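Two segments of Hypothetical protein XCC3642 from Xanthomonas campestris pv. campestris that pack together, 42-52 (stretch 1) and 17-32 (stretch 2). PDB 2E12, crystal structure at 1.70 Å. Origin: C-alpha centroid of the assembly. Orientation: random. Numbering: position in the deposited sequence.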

ATOM      1  N   ALA A  42      -2.044 -20.841   8.119  1.00  6.58           N
ATOM      2  CA  ALA A  42      -1.152 -20.302   9.130  1.00  6.58           C
ATOM      3  C   ALA A  42       0.168 -21.037   9.028  1.00  6.58           C
ATOM      4  O   ALA A  42       0.199 -22.211   8.669  1.00  6.58           O
ATOM      5  CB  ALA A  42      -1.743 -20.492  10.500  1.00  6.58           C
ATOM      6  N   GLY A  43       1.254 -20.336   9.330  1.00  6.58           N
ATOM      7  CA  GLY A  43       2.553 -20.962   9.261  1.00  6.58           C
ATOM      8  C   GLY A  43       3.683 -19.973   9.205  1.00  6.58           C
ATOM      9  O   GLY A  43       3.539 -18.815   9.628  1.00  6.58           O
ATOM     10  N   THR A  44       4.815 -20.420   8.674  1.00  2.75           N
ATOM     11  CA  THR A  44       5.968 -19.543   8.566  1.00  2.75           C
ATOM     12  C   THR A  44       6.248 -19.129   7.125  1.00  2.75           C
ATOM     13  O   THR A  44       6.251 -19.958   6.213  1.00  2.75           O
ATOM     14  CB  THR A  44       7.235 -20.215   9.140  1.00  2.75           C
ATOM     15  OG1 THR A  44       6.933 -20.827  10.398  1.00  2.75           O
ATOM     16  CG2 THR A  44       8.322 -19.171   9.371  1.00  2.75           C
ATOM     17  N   VAL A  45       6.452 -17.830   6.931  1.00  2.75           N
ATOM     18  CA  VAL A  45       6.794 -17.274   5.622  1.00  2.75           C
ATOM     19  C   VAL A  45       8.172 -17.847   5.279  1.00  2.75           C
ATOM     20  O   VAL A  45       9.157 -17.484   5.908  1.00  2.75           O
ATOM     21  CB  VAL A  45       6.927 -15.736   5.681  1.00  2.75           C
ATOM     22  CG1 VAL A  45       7.290 -15.185   4.287  1.00  2.75           C
ATOM     23  CG2 VAL A  45       5.625 -15.112   6.182  1.00  2.75           C
ATOM     24  N   ALA A  46       8.241 -18.730   4.284  1.00  2.75           N
ATOM     25  CA  ALA A  46       9.518 -19.339   3.903  1.00  2.75           C
ATOM     26  C   ALA A  46      10.562 -18.308   3.480  1.00  2.75           C
ATOM     27  O   ALA A  46      11.707 -18.365   3.904  1.00  2.75           O
ATOM     28  CB  ALA A  46       9.301 -20.354   2.775  1.00  2.75           C
ATOM     29  N   VAL A  47      10.159 -17.362   2.640  1.00  2.75           N
ATOM     30  CA  VAL A  47      11.070 -16.333   2.161  1.00  2.75           C
ATOM     31  C   VAL A  47      10.240 -15.082   1.852  1.00  2.75           C
ATOM     32  O   VAL A  47       9.107 -15.200   1.388  1.00  2.75           O
ATOM     33  CB  VAL A  47      11.818 -16.832   0.897  1.00  2.75           C
ATOM     34  CG1 VAL A  47      10.836 -17.033  -0.255  1.00  2.75           C
ATOM     35  CG2 VAL A  47      12.920 -15.864   0.509  1.00  2.75           C
ATOM     36  N   ARG A  48      10.777 -13.892   2.128  1.00  6.58           N
ATOM     37  CA  ARG A  48      10.025 -12.665   1.856  1.00  6.58           C
ATOM     38  C   ARG A  48       9.630 -12.691   0.387  1.00  6.58           C
ATOM     39  O   ARG A  48      10.482 -12.850  -0.486  1.00  6.58           O
ATOM     40  CB  ARG A  48      10.868 -11.413   2.143  1.00  6.58           C
ATOM     41  CG  ARG A  48      10.128 -10.105   1.836  1.00 17.56           C
ATOM     42  CD  ARG A  48      11.023  -8.872   1.983  1.00 28.54           C
ATOM     43  NE  ARG A  48      11.372  -8.588   3.372  1.00 39.52           N
ATOM     44  CZ  ARG A  48      12.099  -7.544   3.763  1.00 50.50           C
ATOM     45  NH1 ARG A  48      12.557  -6.678   2.872  1.00 61.48           N
ATOM     46  NH2 ARG A  48      12.368  -7.366   5.050  1.00 61.48           N
ATOM     47  N   PRO A  49       8.326 -12.556   0.096  1.00  6.58           N
ATOM     48  CA  PRO A  49       7.864 -12.575  -1.296  1.00  6.58           C
ATOM     49  C   PRO A  49       8.150 -11.265  -2.019  1.00  6.58           C
ATOM     50  O   PRO A  49       8.452 -10.249  -1.390  1.00  6.58           O
ATOM     51  CB  PRO A  49       6.373 -12.850  -1.156  1.00  6.58           C
ATOM     52  CG  PRO A  49       6.032 -12.144   0.116  1.00 17.56           C
ATOM     53  CD  PRO A  49       7.182 -12.523   1.027  1.00 28.54           C
ATOM     54  N   THR A  50       8.055 -11.298  -3.345  1.00  6.58           N
ATOM     55  CA  THR A  50       8.310 -10.112  -4.154  1.00  6.58           C
ATOM     56  C   THR A  50       7.204  -9.946  -5.185  1.00  6.58           C
ATOM     57  O   THR A  50       6.662 -10.935  -5.681  1.00  6.58           O
ATOM     58  CB  THR A  50       9.648 -10.241  -4.901  1.00  6.58           C
ATOM     59  OG1 THR A  50       9.561 -11.317  -5.843  1.00 17.56           O
ATOM     60  CG2 THR A  50      10.778 -10.530  -3.921  1.00 17.56           C
ATOM     61  N   ILE A  51       6.857  -8.703  -5.495  1.00  6.58           N
ATOM     62  CA  ILE A  51       5.827  -8.444  -6.496  1.00  6.58           C
ATOM     63  C   ILE A  51       6.545  -8.350  -7.840  1.00  6.58           C
ATOM     64  O   ILE A  51       7.560  -7.654  -7.954  1.00  6.58           O
ATOM     65  CB  ILE A  51       5.081  -7.116  -6.211  1.00  6.58           C
ATOM     66  CG1 ILE A  51       4.447  -7.166  -4.816  1.00 17.56           C
ATOM     67  CG2 ILE A  51       4.011  -6.881  -7.263  1.00 17.56           C
ATOM     68  CD1 ILE A  51       3.481  -8.325  -4.599  1.00 28.54           C
ATOM     69  N   GLN A  52       6.041  -9.072  -8.842  1.00  6.58           N
ATOM     70  CA  GLN A  52       6.658  -9.085 -10.167  1.00  6.58           C
ATOM     71  C   GLN A  52       5.657  -8.953 -11.308  1.00  6.58           C
ATOM     72  O   GLN A  52       4.448  -8.846 -11.094  1.00  6.58           O
ATOM     73  CB  GLN A  52       7.429 -10.388 -10.377  1.00  6.58           C
ATOM     74  CG  GLN A  52       8.422 -10.740  -9.292  1.00 17.56           C
ATOM     75  CD  GLN A  52       8.882 -12.183  -9.377  1.00 28.54           C
ATOM     76  OE1 GLN A  52       9.283 -12.657 -10.439  1.00 39.52           O
ATOM     77  NE2 GLN A  52       8.830 -12.887  -8.255  1.00 39.52           N
TER
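Stretch 2, residues 17-32: TLEHWVKLLDGQERVR

The strongest tie is a salt bridge between Arg48 and Asp26. Arg48 runs out through chi1 t, chi2 t and chi3 m and presents the edge of its guanidinium to one carboxylate oxygen of Asp26: NH2 lies 2.8 Å and NE 2.9 Å from Asp26 OD2, both as hydrogen bonds. The CA-to-CB bond of Asp26 points away from stretch 1, yet its t rotamer brings the carboxylate back within reach. The same OD2 takes a weak hydrogen bond from Gly27 N at 2.7 Å, so the acid also touches the start of the type II turn that runs from Asp26 to Glu29.

That turn redirects stretch 2, which enters as a helix through Lys23, loosens, and leaves as the strand 30-32. Stretch 1 follows it in the opposite direction, Ala42 facing Arg32 and Ile51 reaching the helix. In the ladder, Gly43 and Val31 form the antiparallel hydrogen-bonded pair, with Gly43 N to Val31 O and Val31 N to Gly43 O both 3.1 Å. Ala42 with Arg32 and Thr44 with Arg30 are the non-hydrogen-bonded pairs on either side, their CA atoms 4.2 and 4.6 Å apart and their side chains on one face; Val31 points to the other. The phi/psi of Gly43, 162/-157, would jam a CB against the preceding carbonyl, which by itself calls for glycine where the chain turns its corner.

Beyond the ladder, Val45 still pairs through its backbone: its N lies 3.1 Å from Glu29 O in a nearly straight hydrogen bond, and its O accepts from Gln28 N at 2.7 Å. Gln28, at phi/psi 71/6, folds its side chain back so that NE2 donates to Ala46 O at 3.1 Å.

Apolar packing completes the contact. Val45, buried and directed toward stretch 2, sets CG2 3.9 Å from Leu25 CD2 and 4.3 Å from Val31 CG2, joining the loop to the strand. Pro49 packs against Val22 near the end of the helix and against Leu25 beyond it, its CD 4.3 Å from Leu25 CB and its O 3.4 Å from Val22 CG1. Farther along, Ile51 points toward the helix and spans one turn of it, with CD1 3.8 Å from Leu18 CB and CG1 4.0 Å from Val22 CG2. One cost remains: Leu25 O is buried without a polar partner, 3.5 Å from Val45 CG1 and 3.4 Å from Pro49 CD. Backbone pairing fixes the strand and turn, with Val45 adding apolar contacts to Leu25 and Val31, while the helix is met by apolar packing from Ile51 and Pro49.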

ATOM      1  N   THR A  17      -2.219  -2.596  -2.528  1.00  6.58           N
ATOM      2  CA  THR A  17      -2.596  -3.695  -1.647  1.00  6.58           C
ATOM      3  C   THR A  17      -1.495  -4.761  -1.681  1.00  6.58           C
ATOM      4  O   THR A  17      -0.993  -5.173  -0.636  1.00  6.58           O
ATOM      5  CB  THR A  17      -3.942  -4.334  -2.078  1.00  6.58           C
ATOM      6  OG1 THR A  17      -3.838  -4.816  -3.420  1.00 17.56           O
ATOM      7  CG2 THR A  17      -5.057  -3.307  -2.027  1.00 17.56           C
ATOM      8  N   LEU A  18      -1.107  -5.181  -2.884  1.00  6.58           N
ATOM      9  CA  LEU A  18      -0.064  -6.189  -3.041  1.00  6.58           C
ATOM     10  C   LEU A  18       1.231  -5.834  -2.316  1.00  6.58           C
ATOM     11  O   LEU A  18       1.887  -6.709  -1.750  1.00  6.58           O
ATOM     12  CB  LEU A  18       0.231  -6.420  -4.530  1.00  6.58           C
ATOM     13  CG  LEU A  18      -0.850  -7.141  -5.341  1.00 17.56           C
ATOM     14  CD1 LEU A  18      -0.521  -7.081  -6.826  1.00 28.54           C
ATOM     15  CD2 LEU A  18      -0.950  -8.587  -4.876  1.00 28.54           C
ATOM     16  N   GLU A  19       1.598  -4.555  -2.326  1.00  6.58           N
ATOM     17  CA  GLU A  19       2.832  -4.119  -1.676  1.00  6.58           C
ATOM     18  C   GLU A  19       2.747  -4.093  -0.155  1.00  6.58           C
ATOM     19  O   GLU A  19       3.725  -4.396   0.528  1.00  6.58           O
ATOM     20  CB  GLU A  19       3.254  -2.741  -2.216  1.00  6.58           C
ATOM     21  CG  GLU A  19       3.761  -2.800  -3.656  1.00 17.56           C
ATOM     22  CD  GLU A  19       4.052  -1.432  -4.249  1.00 28.54           C
ATOM     23  OE1 GLU A  19       3.134  -0.586  -4.283  1.00 39.52           O
ATOM     24  OE2 GLU A  19       5.197  -1.205  -4.694  1.00 39.52           O
ATOM     25  N   HIS A  20       1.580  -3.736   0.379  1.00  6.58           N
ATOM     26  CA  HIS A  20       1.402  -3.697   1.831  1.00  6.58           C
ATOM     27  C   HIS A  20       1.524  -5.106   2.428  1.00  6.58           C
ATOM     28  O   HIS A  20       2.038  -5.269   3.524  1.00  6.58           O
ATOM     29  CB  HIS A  20       0.035  -3.100   2.190  1.00  6.58           C
ATOM     30  CG  HIS A  20      -0.215  -3.004   3.664  1.00 17.56           C
ATOM     31  ND1 HIS A  20       0.558  -2.231   4.501  1.00 28.54           N
ATOM     32  CD2 HIS A  20      -1.148  -3.593   4.448  1.00 28.54           C
ATOM     33  CE1 HIS A  20       0.113  -2.348   5.741  1.00 39.52           C
ATOM     34  NE2 HIS A  20      -0.921  -3.169   5.735  1.00 39.52           N
ATOM     35  N   TRP A  21       1.058  -6.116   1.692  1.00  6.58           N
ATOM     36  CA  TRP A  21       1.117  -7.505   2.153  1.00  6.58           C
ATOM     37  C   TRP A  21       2.552  -7.968   2.355  1.00  6.58           C
ATOM     38  O   TRP A  21       2.847  -8.713   3.293  1.00  6.58           O
ATOM     39  CB  TRP A  21       0.432  -8.443   1.148  1.00  6.58           C
ATOM     40  CG  TRP A  21      -1.075  -8.331   1.092  1.00 17.56           C
ATOM     41  CD1 TRP A  21      -1.880  -8.686   0.046  1.00 28.54           C
ATOM     42  CD2 TRP A  21      -1.951  -7.856   2.126  1.00 28.54           C
ATOM     43  NE1 TRP A  21      -3.196  -8.461   0.361  1.00 39.52           N
ATOM     44  CE2 TRP A  21      -3.270  -7.953   1.631  1.00 39.52           C
ATOM     45  CE3 TRP A  21      -1.748  -7.359   3.422  1.00 39.52           C
ATOM     46  CZ2 TRP A  21      -4.383  -7.570   2.386  1.00 50.50           C
ATOM     47  CZ3 TRP A  21      -2.856  -6.977   4.171  1.00 50.50           C
ATOM     48  CH2 TRP A  21      -4.157  -7.086   3.649  1.00 61.48           C
ATOM     49  N   VAL A  22       3.440  -7.543   1.462  1.00  6.58           N
ATOM     50  CA  VAL A  22       4.846  -7.914   1.568  1.00  6.58           C
ATOM     51  C   VAL A  22       5.406  -7.373   2.886  1.00  6.58           C
ATOM     52  O   VAL A  22       6.098  -8.072   3.609  1.00  6.58           O
ATOM     53  CB  VAL A  22       5.658  -7.352   0.370  1.00  6.58           C
ATOM     54  CG1 VAL A  22       7.134  -7.722   0.498  1.00 17.56           C
ATOM     55  CG2 VAL A  22       5.086  -7.904  -0.936  1.00 17.56           C
ATOM     56  N   LYS A  23       5.073  -6.122   3.187  1.00  6.58           N
ATOM     57  CA  LYS A  23       5.504  -5.461   4.412  1.00  6.58           C
ATOM     58  C   LYS A  23       5.077  -6.245   5.652  1.00  6.58           C
ATOM     59  O   LYS A  23       5.736  -6.196   6.690  1.00  6.58           O
ATOM     60  CB  LYS A  23       4.907  -4.050   4.475  1.00  6.58           C
ATOM     61  CG  LYS A  23       5.542  -3.044   3.528  1.00 17.56           C
ATOM     62  CD  LYS A  23       6.883  -2.563   4.055  1.00 28.54           C
ATOM     63  CE  LYS A  23       6.743  -2.098   5.499  1.00 39.52           C
ATOM     64  NZ  LYS A  23       5.534  -1.244   5.676  1.00 50.50           N
ATOM     65  N   LEU A  24       3.964  -6.961   5.541  1.00  6.58           N
ATOM     66  CA  LEU A  24       3.452  -7.745   6.652  1.00  6.58           C
ATOM     67  C   LEU A  24       3.849  -9.222   6.562  1.00  6.58           C
ATOM     68  O   LEU A  24       3.516 -10.010   7.441  1.00  6.58           O
ATOM     69  CB  LEU A  24       1.932  -7.620   6.710  1.00  6.58           C
ATOM     70  CG  LEU A  24       1.397  -6.188   6.808  1.00 17.56           C
ATOM     71  CD1 LEU A  24      -0.127  -6.222   6.802  1.00 28.54           C
ATOM     72  CD2 LEU A  24       1.917  -5.513   8.069  1.00 28.54           C
ATOM     73  N   LEU A  25       4.560  -9.598   5.505  1.00  6.58           N
ATOM     74  CA  LEU A  25       4.975 -10.988   5.332  1.00  6.58           C
ATOM     75  C   LEU A  25       6.488 -11.117   5.227  1.00  6.58           C
ATOM     76  O   LEU A  25       7.005 -11.718   4.280  1.00  6.58           O
ATOM     77  CB  LEU A  25       4.336 -11.583   4.070  1.00  6.58           C
ATOM     78  CG  LEU A  25       2.831 -11.854   4.093  1.00 17.56           C
ATOM     79  CD1 LEU A  25       2.324 -12.149   2.689  1.00 28.54           C
ATOM     80  CD2 LEU A  25       2.546 -13.020   5.020  1.00 28.54           C
ATOM     81  N   ASP A  26       7.201 -10.561   6.198  1.00  2.75           N
ATOM     82  CA  ASP A  26       8.649 -10.632   6.162  1.00  2.75           C
ATOM     83  C   ASP A  26       9.156 -12.079   6.278  1.00  2.75           C
ATOM     84  O   ASP A  26       8.516 -12.939   6.893  1.00  2.75           O
ATOM     85  CB  ASP A  26       9.252  -9.767   7.272  1.00  2.75           C
ATOM     86  CG  ASP A  26      10.741  -9.559   7.095  1.00  2.75           C
ATOM     87  OD1 ASP A  26      11.403  -9.129   8.068  1.00  2.75           O
ATOM     88  OD2 ASP A  26      11.260  -9.818   5.977  1.00  2.75           O
ATOM     89  N   GLY A  27      10.311 -12.340   5.673  1.00  2.75           N
ATOM     90  CA  GLY A  27      10.882 -13.675   5.720  1.00  2.75           C
ATOM     91  C   GLY A  27      10.940 -14.262   7.121  1.00  2.75           C
ATOM     92  O   GLY A  27      11.375 -13.591   8.070  1.00  2.75           O
ATOM     93  N   GLN A  28      10.468 -15.508   7.240  1.00  2.75           N
ATOM     94  CA  GLN A  28      10.456 -16.280   8.490  1.00  2.75           C
ATOM     95  C   GLN A  28       9.476 -15.840   9.576  1.00  2.75           C
ATOM     96  O   GLN A  28       9.493 -16.391  10.671  1.00  2.75           O
ATOM     97  CB  GLN A  28      11.875 -16.349   9.090  1.00  2.75           C
ATOM     98  CG  GLN A  28      12.871 -17.162   8.271  1.00  2.75           C
ATOM     99  CD  GLN A  28      12.452 -18.617   8.097  1.00  2.75           C
ATOM    100  OE1 GLN A  28      12.459 -19.393   9.045  1.00  2.75           O
ATOM    101  NE2 GLN A  28      12.085 -18.988   6.877  1.00  2.75           N
ATOM    102  N   GLU A  29       8.617 -14.862   9.287  1.00  2.75           N
ATOM    103  CA  GLU A  29       7.659 -14.392  10.285  1.00  2.75           C
ATOM    104  C   GLU A  29       6.466 -15.340  10.352  1.00  2.75           C
ATOM    105  O   GLU A  29       6.002 -15.846   9.328  1.00  2.75           O
ATOM    106  CB  GLU A  29       7.186 -12.978   9.928  1.00  2.75           C
ATOM    107  CG  GLU A  29       6.406 -12.251  11.017  1.00  2.75           C
ATOM    108  CD  GLU A  29       7.289 -11.635  12.097  1.00  2.75           C
ATOM    109  OE1 GLU A  29       7.200 -12.098  13.261  1.00  2.75           O
ATOM    110  OE2 GLU A  29       8.062 -10.688  11.798  1.00  2.75           O
ATOM    111  N   ARG A  30       5.980 -15.588  11.561  1.00  2.75           N
ATOM    112  CA  ARG A  30       4.834 -16.475  11.749  1.00  2.75           C
ATOM    113  C   ARG A  30       3.564 -15.647  11.670  1.00  2.75           C
ATOM    114  O   ARG A  30       3.411 -14.657  12.392  1.00  2.75           O
ATOM    115  CB  ARG A  30       4.930 -17.170  13.100  1.00  2.75           C
ATOM    116  CG  ARG A  30       5.964 -18.286  13.146  1.00  2.75           C
ATOM    117  CD  ARG A  30       6.195 -18.752  14.570  1.00  2.75           C
ATOM    118  NE  ARG A  30       5.014 -19.373  15.167  1.00  2.75           N
ATOM    119  CZ  ARG A  30       4.778 -19.392  16.472  1.00  2.75           C
ATOM    120  NH1 ARG A  30       5.643 -18.822  17.298  1.00  2.75           N
ATOM    121  NH2 ARG A  30       3.684 -19.976  16.947  1.00  2.75           N
ATOM    122  N   VAL A  31       2.660 -16.038  10.779  1.00  6.58           N
ATOM    123  CA  VAL A  31       1.427 -15.290  10.607  1.00  6.58           C
ATOM    124  C   VAL A  31       0.247 -16.191  10.283  1.00  6.58           C
ATOM    125  O   VAL A  31       0.409 -17.384  10.012  1.00  6.58           O
ATOM    126  CB  VAL A  31       1.570 -14.269   9.461  1.00  6.58           C
ATOM    127  CG1 VAL A  31       2.735 -13.331   9.731  1.00 17.56           C
ATOM    128  CG2 VAL A  31       1.790 -15.004   8.148  1.00 17.56           C
ATOM    129  N   ARG A  32      -0.943 -15.611  10.348  1.00  6.58           N
ATOM    130  CA  ARG A  32      -2.168 -16.323  10.005  1.00  6.58           C
ATOM    131  C   ARG A  32      -2.709 -15.450   8.889  1.00  6.58           C
ATOM    132  O   ARG A  32      -2.750 -14.224   9.023  1.00  6.58           O
ATOM    133  CB  ARG A  32      -3.146 -16.350  11.174  1.00  6.58           C
ATOM    134  CG  ARG A  32      -4.061 -17.570  11.206  1.00 17.56           C
ATOM    135  CD  ARG A  32      -4.605 -17.787  12.618  1.00 28.54           C
ATOM    136  NE  ARG A  32      -5.073 -16.543  13.227  1.00 39.52           N
ATOM    137  CZ  ARG A  32      -6.085 -15.812  12.766  1.00 50.50           C
ATOM    138  NH1 ARG A  32      -6.750 -16.197  11.684  1.00 61.48           N
ATOM    139  NH2 ARG A  32      -6.426 -14.690  13.381  1.00 61.48           N
TER